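Local coordinates for protein CdnC (Chryseobacterium gregarium DSM 19109, PDB 7MGV) that uses ATP, as an ATP-grasp ligase, to install single and bicyclic omega-ester macrocycles in the core of a ribosomally made precursor peptide, at residues Leu152-Ala155 and Asp156-Phe160; Gln280-Glu283 and Phe284-Glu288; Lys335-Ala338 and Asp339-Asp343. All coordinates share one frame; numbering follows the deposited sequence.

Contact 1 of 3, residues Leu152-Ala155 and Asp156-Phe160; sequences LKIA and DKIGF
The carbonyl oxygen of A155 illustrates how one backbone acceptor can close a helix. F160 N donates to A155 O at 2.9 Å and G159 N at 3.3 Å, both weak bonds, with F160 N-H bent to 130°. G159 makes this exit possible: its positive phi (122°) is a backbone shape suited to glycine. The chain then swings F160 back, and with CG beside its own backbone N (chi1 -76°) the ring presents an edge to A155 O, which lies in the ring plane. The methyl of A155 lies out of that plane and touches the ring at CD2, CB to CD2 3.8 Å. Within the same turn, I154 and I158 cross at an angle, I154 CG2 meeting I158 CD1 at 3.6 Å, and I158 N also donates to I154 O.

The polar ends reach the second subunit: K157 NZ forms a salt bridge with its D132, D156 OD2 takes a hydrogen bond from its W73, and K153 NZ bonds to its S130. Within the chain, helix 148-158 touches both helix 280-293, through I154 and I158 on L289, and strand 224-228, through L152 on Q225 and Q227.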
loop_
_atom_site.group_PDB
_atom_site.type_symbol
_atom_site.label_atom_id
_atom_site.label_comp_id
_atom_site.label_asym_id
_atom_site.label_seq_id
_atom_site.Cartn_x
_atom_site.Cartn_y
_atom_site.Cartn_z
ATOM N N LEU A 152 -2.443 -12.695 -11.310
ATOM C CA LEU A 152 -2.986 -13.640 -12.280
ATOM C C LEU A 152 -3.152 -12.997 -13.653
ATOM O O LEU A 152 -2.814 -13.607 -14.674
ATOM C CB LEU A 152 -4.314 -14.204 -11.776
ATOM C CG LEU A 152 -4.192 -15.113 -10.549
ATOM C CD1 LEU A 152 -5.558 -15.565 -10.054
ATOM C CD2 LEU A 152 -3.306 -16.311 -10.861
ATOM N N LYS A 153 -3.652 -11.759 -13.698
ATOM C CA LYS A 153 -3.845 -11.087 -14.981
ATOM C C LYS A 153 -2.515 -10.864 -15.698
ATOM O O LYS A 153 -2.393 -11.121 -16.903
ATOM C CB LYS A 153 -4.580 -9.761 -14.772
ATOM C CG LYS A 153 -6.059 -9.929 -14.459
ATOM C CD LYS A 153 -6.731 -8.602 -14.149
ATOM C CE LYS A 153 -8.232 -8.780 -13.966
ATOM N NZ LYS A 153 -8.904 -7.517 -13.556
ATOM N N ILE A 154 -1.501 -10.397 -14.968
ATOM C CA ILE A 154 -0.194 -10.152 -15.570
ATOM C C ILE A 154 0.433 -11.458 -16.038
ATOM O O ILE A 154 0.994 -11.529 -17.138
ATOM C CB ILE A 154 0.715 -9.404 -14.577
ATOM C CG1 ILE A 154 0.277 -7.942 -14.452
ATOM C CG2 ILE A 154 2.170 -9.484 -15.010
ATOM C CD1 ILE A 154 1.203 -7.098 -13.603
ATOM N N ALA A 155 0.342 -12.514 -15.223
ATOM C CA ALA A 155 0.905 -13.798 -15.622
ATOM C C ALA A 155 0.216 -14.334 -16.871
ATOM O O ALA A 155 0.869 -14.901 -17.754
ATOM C CB ALA A 155 0.798 -14.800 -14.473
ATOM N N ASP A 156 -1.103 -14.157 -16.968
ATOM C CA ASP A 156 -1.807 -14.564 -18.179
ATOM C C ASP A 156 -1.345 -13.749 -19.381
ATOM O O ASP A 156 -1.183 -14.289 -20.481
ATOM C CB ASP A 156 -3.316 -14.426 -17.982
ATOM C CG ASP A 156 -4.095 -14.693 -19.255
ATOM O OD1 ASP A 156 -3.951 -15.798 -19.820
ATOM O OD2 ASP A 156 -4.847 -13.797 -19.693
ATOM N N LYS A 157 -1.121 -12.445 -19.190
ATOM C CA LYS A 157 -0.669 -11.605 -20.297
ATOM C C LYS A 157 0.722 -12.008 -20.775
ATOM O O LYS A 157 1.004 -11.973 -21.978
ATOM C CB LYS A 157 -0.679 -10.136 -19.881
ATOM C CG LYS A 157 -2.006 -9.437 -20.099
ATOM C CD LYS A 157 -1.902 -7.965 -19.749
ATOM C CE LYS A 157 -3.243 -7.268 -19.881
ATOM N NZ LYS A 157 -3.193 -5.885 -19.339
ATOM N N ILE A 158 1.604 -12.388 -19.848
ATOM C CA ILE A 158 2.966 -12.765 -20.218
ATOM C C ILE A 158 2.975 -14.050 -21.036
ATOM O O ILE A 158 3.865 -14.261 -21.869
ATOM C CB ILE A 158 3.832 -12.892 -18.950
ATOM C CG1 ILE A 158 3.923 -11.547 -18.236
ATOM C CG2 ILE A 158 5.228 -13.398 -19.278
ATOM C CD1 ILE A 158 4.454 -11.655 -16.841
ATOM N N GLY A 159 1.986 -14.915 -20.835
ATOM C CA GLY A 159 1.947 -16.214 -21.483
ATOM C C GLY A 159 1.880 -17.379 -20.523
ATOM O O GLY A 159 1.777 -18.527 -20.976
ATOM N N PHE A 160 1.940 -17.138 -19.215
ATOM C CA PHE A 160 1.755 -18.208 -18.248
ATOM C C PHE A 160 0.367 -18.810 -18.398
ATOM O O PHE A 160 -0.610 -18.104 -18.670
ATOM C CB PHE A 160 1.918 -17.682 -16.820
ATOM C CG PHE A 160 3.342 -17.433 -16.410
ATOM C CD1 PHE A 160 4.181 -18.486 -16.079
ATOM C CD2 PHE A 160 3.830 -16.140 -16.321
ATOM C CE1 PHE A 160 5.488 -18.253 -15.687
ATOM C CE2 PHE A 160 5.136 -15.900 -15.929
ATOM C CZ PHE A 160 5.965 -16.958 -15.611
#

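Contact 2 of 3, residues Gln280-Glu283 and Phe284-Glu288; sequences QDIE and FMILE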
loop_
_atom_site.group_PDB
_atom_site.type_symbol
_atom_site.label_atom_id
_atom_site.label_comp_id
_atom_site.label_asym_id
_atom_site.label_seq_id
_atom_site.Cartn_x
_atom_site.Cartn_y
_atom_site.Cartn_z
ATOM N N GLN A 280 13.420 -23.566 -20.511
ATOM C CA GLN A 280 13.922 -22.214 -20.739
ATOM C C GLN A 280 12.798 -21.220 -21.000
ATOM O O GLN A 280 12.936 -20.034 -20.677
ATOM C CB GLN A 280 14.925 -22.214 -21.893
ATOM C CG GLN A 280 16.373 -22.285 -21.431
ATOM C CD GLN A 280 17.273 -23.000 -22.418
ATOM O OE1 GLN A 280 16.862 -23.319 -23.534
ATOM N NE2 GLN A 280 18.509 -23.263 -22.008
ATOM N N ASP A 281 11.679 -21.673 -21.569
ATOM C CA ASP A 281 10.545 -20.775 -21.767
ATOM C C ASP A 281 9.931 -20.359 -20.434
ATOM O O ASP A 281 9.589 -19.184 -20.237
ATOM C CB ASP A 281 9.496 -21.437 -22.663
ATOM C CG ASP A 281 9.200 -22.869 -22.258
ATOM O OD1 ASP A 281 10.156 -23.613 -21.956
ATOM O OD2 ASP A 281 8.011 -23.253 -22.244
ATOM N N ILE A 282 9.792 -21.309 -19.504
ATOM C CA ILE A 282 9.244 -20.993 -18.187
ATOM C C ILE A 282 10.134 -19.990 -17.465
ATOM O O ILE A 282 9.649 -19.024 -16.865
ATOM C CB ILE A 282 9.062 -22.282 -17.365
ATOM C CG1 ILE A 282 8.161 -23.270 -18.111
ATOM C CG2 ILE A 282 8.493 -21.963 -15.993
ATOM C CD1 ILE A 282 6.779 -22.731 -18.423
ATOM N N GLU A 283 11.452 -20.199 -17.515
ATOM C CA GLU A 283 12.377 -19.281 -16.858
ATOM C C GLU A 283 12.356 -17.909 -17.524
ATOM O O GLU A 283 12.427 -16.876 -16.842
ATOM C CB GLU A 283 13.785 -19.876 -16.875
ATOM C CG GLU A 283 14.878 -18.947 -16.383
ATOM C CD GLU A 283 16.155 -19.692 -16.051
ATOM O OE1 GLU A 283 17.088 -19.066 -15.506
ATOM O OE2 GLU A 283 16.224 -20.906 -16.336
ATOM N N PHE A 284 12.261 -17.884 -18.856
ATOM C CA PHE A 284 12.114 -16.625 -19.578
ATOM C C PHE A 284 10.890 -15.860 -19.091
ATOM O O PHE A 284 10.955 -14.651 -18.832
ATOM C CB PHE A 284 12.019 -16.903 -21.081
ATOM C CG PHE A 284 11.861 -15.670 -21.926
ATOM C CD1 PHE A 284 12.972 -14.984 -22.386
ATOM C CD2 PHE A 284 10.601 -15.207 -22.274
ATOM C CE1 PHE A 284 12.831 -13.853 -23.169
ATOM C CE2 PHE A 284 10.455 -14.075 -23.056
ATOM C CZ PHE A 284 11.572 -13.398 -23.504
ATOM N N MET A 285 9.761 -16.557 -18.943
ATOM C CA MET A 285 8.538 -15.889 -18.514
ATOM C C MET A 285 8.601 -15.470 -17.047
ATOM O O MET A 285 8.008 -14.455 -16.669
ATOM C CB MET A 285 7.332 -16.789 -18.778
ATOM C CG MET A 285 6.949 -16.857 -20.251
ATOM S SD MET A 285 5.375 -17.678 -20.552
ATOM C CE MET A 285 5.787 -19.365 -20.109
ATOM N N ILE A 286 9.326 -16.219 -16.213
ATOM C CA ILE A 286 9.524 -15.808 -14.822
ATOM C C ILE A 286 10.313 -14.502 -14.761
ATOM O O ILE A 286 9.945 -13.550 -14.051
ATOM C CB ILE A 286 10.231 -16.927 -14.035
ATOM C CG1 ILE A 286 9.315 -18.143 -13.875
ATOM C CG2 ILE A 286 10.689 -16.416 -12.690
ATOM C CD1 ILE A 286 8.321 -18.024 -12.744
ATOM N N LEU A 287 11.428 -14.449 -15.496
ATOM C CA LEU A 287 12.215 -13.222 -15.552
ATOM C C LEU A 287 11.393 -12.073 -16.123
ATOM O O LEU A 287 11.513 -10.929 -15.670
ATOM C CB LEU A 287 13.482 -13.448 -16.377
ATOM C CG LEU A 287 14.537 -14.347 -15.729
ATOM C CD1 LEU A 287 15.603 -14.742 -16.737
ATOM C CD2 LEU A 287 15.163 -13.661 -14.525
ATOM N N GLU A 288 10.531 -12.362 -17.100
ATOM C CA GLU A 288 9.668 -11.322 -17.651
ATOM C C GLU A 288 8.638 -10.843 -16.635
ATOM O O GLU A 288 8.280 -9.662 -16.633
ATOM C CB GLU A 288 8.971 -11.829 -18.911
ATOM C CG GLU A 288 8.179 -10.764 -19.643
ATOM C CD GLU A 288 7.748 -11.209 -21.024
ATOM O OE1 GLU A 288 6.906 -10.519 -21.637
ATOM O OE2 GLU A 288 8.251 -12.251 -21.496
#
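The opening turns of helix 280-293, which packs on the five-stranded antiparallel sheet containing strands 234-241 and 297-304, are built round I282, M285 and I286. M285 shows how a flexible chain can be folded back along a helix. Its CG lies beside the backbone N, and the bend at the thioether (chi3 -68°) turns the terminal methyl toward the start of the helix, where M285 CE meets I282 CD1 at 3.9 Å. The two side chains cross at an angle, with that same methyl 3.8 Å from D281 O. I286 follows I282 one turn later in a looser pairing, I282 CG2 to I286 CG1 4.4 Å, while I286 CG1 also comes close to I282 O.

On the other flank, L287 rises beside E283: L287 CD1 lies 4.3 Å from E283 CG, and L287 CG and CD1 are both close to E283 O. E283 has CG anti to the backbone N (chi1 173°), and its extended chain runs outward from the helix, touching V245. F284 sends its ring outward and touches the preceding turn through CB, 3.3 Å from Q280 O.

Regular i to i+4 bonds run beneath these side chains. The straightest joins L287 N to E283 O, 2.9 Å with an N-H angle of 173°. Acidic D281 and E283 in the first turn are consistent with a favourable interaction with the helix dipole.

The apolar face is received by the sheet: I282 on M302, I286 on I238, V240 and I300. The same strands carry E235 and I303 of the ADP pocket. The result is a helix-on-sheet layer, as in the C-terminal part of ATP-grasp folds, which grip the nucleotide between two alpha+beta subdomains.

Contact 3 of 3, residues Lys335-Ala338 and Asp339-Asp343; sequences KSIA and DLLCD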
loop_
_atom_site.group_PDB
_atom_site.type_symbol
_atom_site.label_atom_id
_atom_site.label_comp_id
_atom_site.label_asym_id
_atom_site.label_seq_id
_atom_site.Cartn_x
_atom_site.Cartn_y
_atom_site.Cartn_z
ATOM N N LYS A 335 24.086 -15.730 -1.197
ATOM C CA LYS A 335 25.144 -15.095 -1.974
ATOM C C LYS A 335 24.561 -14.242 -3.094
ATOM O O LYS A 335 25.065 -13.153 -3.386
ATOM C CB LYS A 335 26.083 -16.156 -2.545
ATOM C CG LYS A 335 27.182 -15.606 -3.438
ATOM C CD LYS A 335 28.528 -15.632 -2.733
ATOM C CE LYS A 335 29.577 -14.861 -3.516
ATOM N NZ LYS A 335 29.249 -13.412 -3.594
ATOM N N SER A 336 23.496 -14.721 -3.738
ATOM C CA SER A 336 22.840 -13.926 -4.769
ATOM C C SER A 336 22.322 -12.614 -4.196
ATOM O O SER A 336 22.558 -11.539 -4.765
ATOM C CB SER A 336 21.706 -14.734 -5.407
ATOM O OG SER A 336 22.211 -15.623 -6.383
ATOM N N ILE A 337 21.628 -12.692 -3.057
ATOM C CA ILE A 337 21.078 -11.489 -2.438
ATOM C C ILE A 337 22.190 -10.533 -2.026
ATOM O O ILE A 337 22.075 -9.312 -2.199
ATOM C CB ILE A 337 20.183 -11.866 -1.245
ATOM C CG1 ILE A 337 18.971 -12.660 -1.735
ATOM C CG2 ILE A 337 19.725 -10.623 -0.489
ATOM C CD1 ILE A 337 18.154 -13.285 -0.643
ATOM N N ALA A 338 23.288 -11.066 -1.488
ATOM C CA ALA A 338 24.400 -10.215 -1.077
ATOM C C ALA A 338 25.033 -9.515 -2.275
ATOM O O ALA A 338 25.293 -8.306 -2.236
ATOM C CB ALA A 338 25.442 -11.043 -0.327
ATOM N N ASP A 339 25.291 -10.263 -3.351
ATOM C CA ASP A 339 25.852 -9.658 -4.555
ATOM C C ASP A 339 24.917 -8.600 -5.126
ATOM O O ASP A 339 25.370 -7.569 -5.638
ATOM C CB ASP A 339 26.140 -10.736 -5.600
ATOM C CG ASP A 339 27.295 -11.635 -5.208
ATOM O OD1 ASP A 339 27.958 -11.347 -4.189
ATOM O OD2 ASP A 339 27.539 -12.630 -5.919
ATOM N N LEU A 340 23.606 -8.836 -5.046
ATOM C CA LEU A 340 22.650 -7.857 -5.548
ATOM C C LEU A 340 22.652 -6.594 -4.698
ATOM O O LEU A 340 22.577 -5.481 -5.230
ATOM C CB LEU A 340 21.250 -8.470 -5.595
ATOM C CG LEU A 340 20.150 -7.623 -6.237
ATOM C CD1 LEU A 340 20.216 -7.699 -7.756
ATOM C CD2 LEU A 340 18.782 -8.055 -5.735
ATOM N N LEU A 341 22.741 -6.745 -3.374
ATOM C CA LEU A 341 22.671 -5.582 -2.494
ATOM C C LEU A 341 23.947 -4.748 -2.549
ATOM O O LEU A 341 23.907 -3.543 -2.276
ATOM C CB LEU A 341 22.383 -6.025 -1.060
ATOM C CG LEU A 341 21.031 -6.695 -0.808
ATOM C CD1 LEU A 341 20.828 -6.959 0.678
ATOM C CD2 LEU A 341 19.893 -5.856 -1.372
ATOM N N CYS A 342 25.077 -5.361 -2.901
ATOM C CA CYS A 342 26.350 -4.666 -3.030
ATOM C C CYS A 342 26.627 -4.200 -4.454
ATOM O O CYS A 342 27.760 -3.810 -4.754
ATOM C CB CYS A 342 27.494 -5.566 -2.563
ATOM S SG CYS A 342 27.292 -6.274 -0.911
ATOM N N ASP A 343 25.626 -4.257 -5.337
ATOM C CA ASP A 343 25.757 -3.819 -6.729
ATOM C C ASP A 343 26.815 -4.630 -7.477
ATOM O O ASP A 343 27.557 -4.105 -8.307
ATOM C CB ASP A 343 26.056 -2.320 -6.814
ATOM C CG ASP A 343 25.630 -1.714 -8.140
ATOM O OD1 ASP A 343 24.883 -2.382 -8.886
ATOM O OD2 ASP A 343 26.037 -0.569 -8.436
#
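The carboxylate of D339 meets K335 in two ways. Over one face sits the backbone carbonyl oxygen of K335, 3.3 Å from D339 CG, which also takes the hydrogen bond from D339 N, while the ammonium comes in at the outer end of the group and spans both oxygens. K335 NZ is 2.5 Å from D339 OD1, a short salt bridge not to be overread at this resolution, and 3.0 Å from D339 OD2. OD1 has a further partner in N46 of helix 35-46. Bends in the lysine chain at chi2 (106°) and chi4 (65°) curl NZ round to the acid one turn ahead.

The buried side works differently. I337 and L341 lie alongside each other and point the same way, I337 CG2 to L341 CD1 4.0 Å, toward the interior where V241 and L136 await. S336 OG is hydrogen-bonded to Y246 OH and D244 OD2.

Here the helix ends. C342 N still bonds to A338 O at 3.0 Å, and a Schellman motif then closes it: D343, with positive phi, takes the C-prime place, with K344 N bonded to D339 O and D343 N to L340 O, the latter at 3.3 Å.

The chemistry implies division of labour. The ammonium and the N46 amide would favour an ionised D339, while aliphatic groups meet strands of two different sheets.

Overall arrangement
Contacts 1 and 2 form one joint, their centres about 12 Å apart. The F160 ring, set by the helix exit of contact 1, lies against the backbone of contact 2, F160 CE2 to M285 O 3.3 Å, and the M285 thioether covers the turn, M285 SD to G159 C 3.5 Å. Contact 1 approaches the bound ADP through L152, whose side chain is about 8 Å from it and packs on Q227 of the pocket. Contact 3 stands apart, its centre about 21 Å from that of contact 2 (nearest atoms about 10 Å) and about 28 Å from that of contact 1. Strand 234-241 connects it indirectly: I286 of contact 2 packs on I238 and V240, and contact 3 on V241.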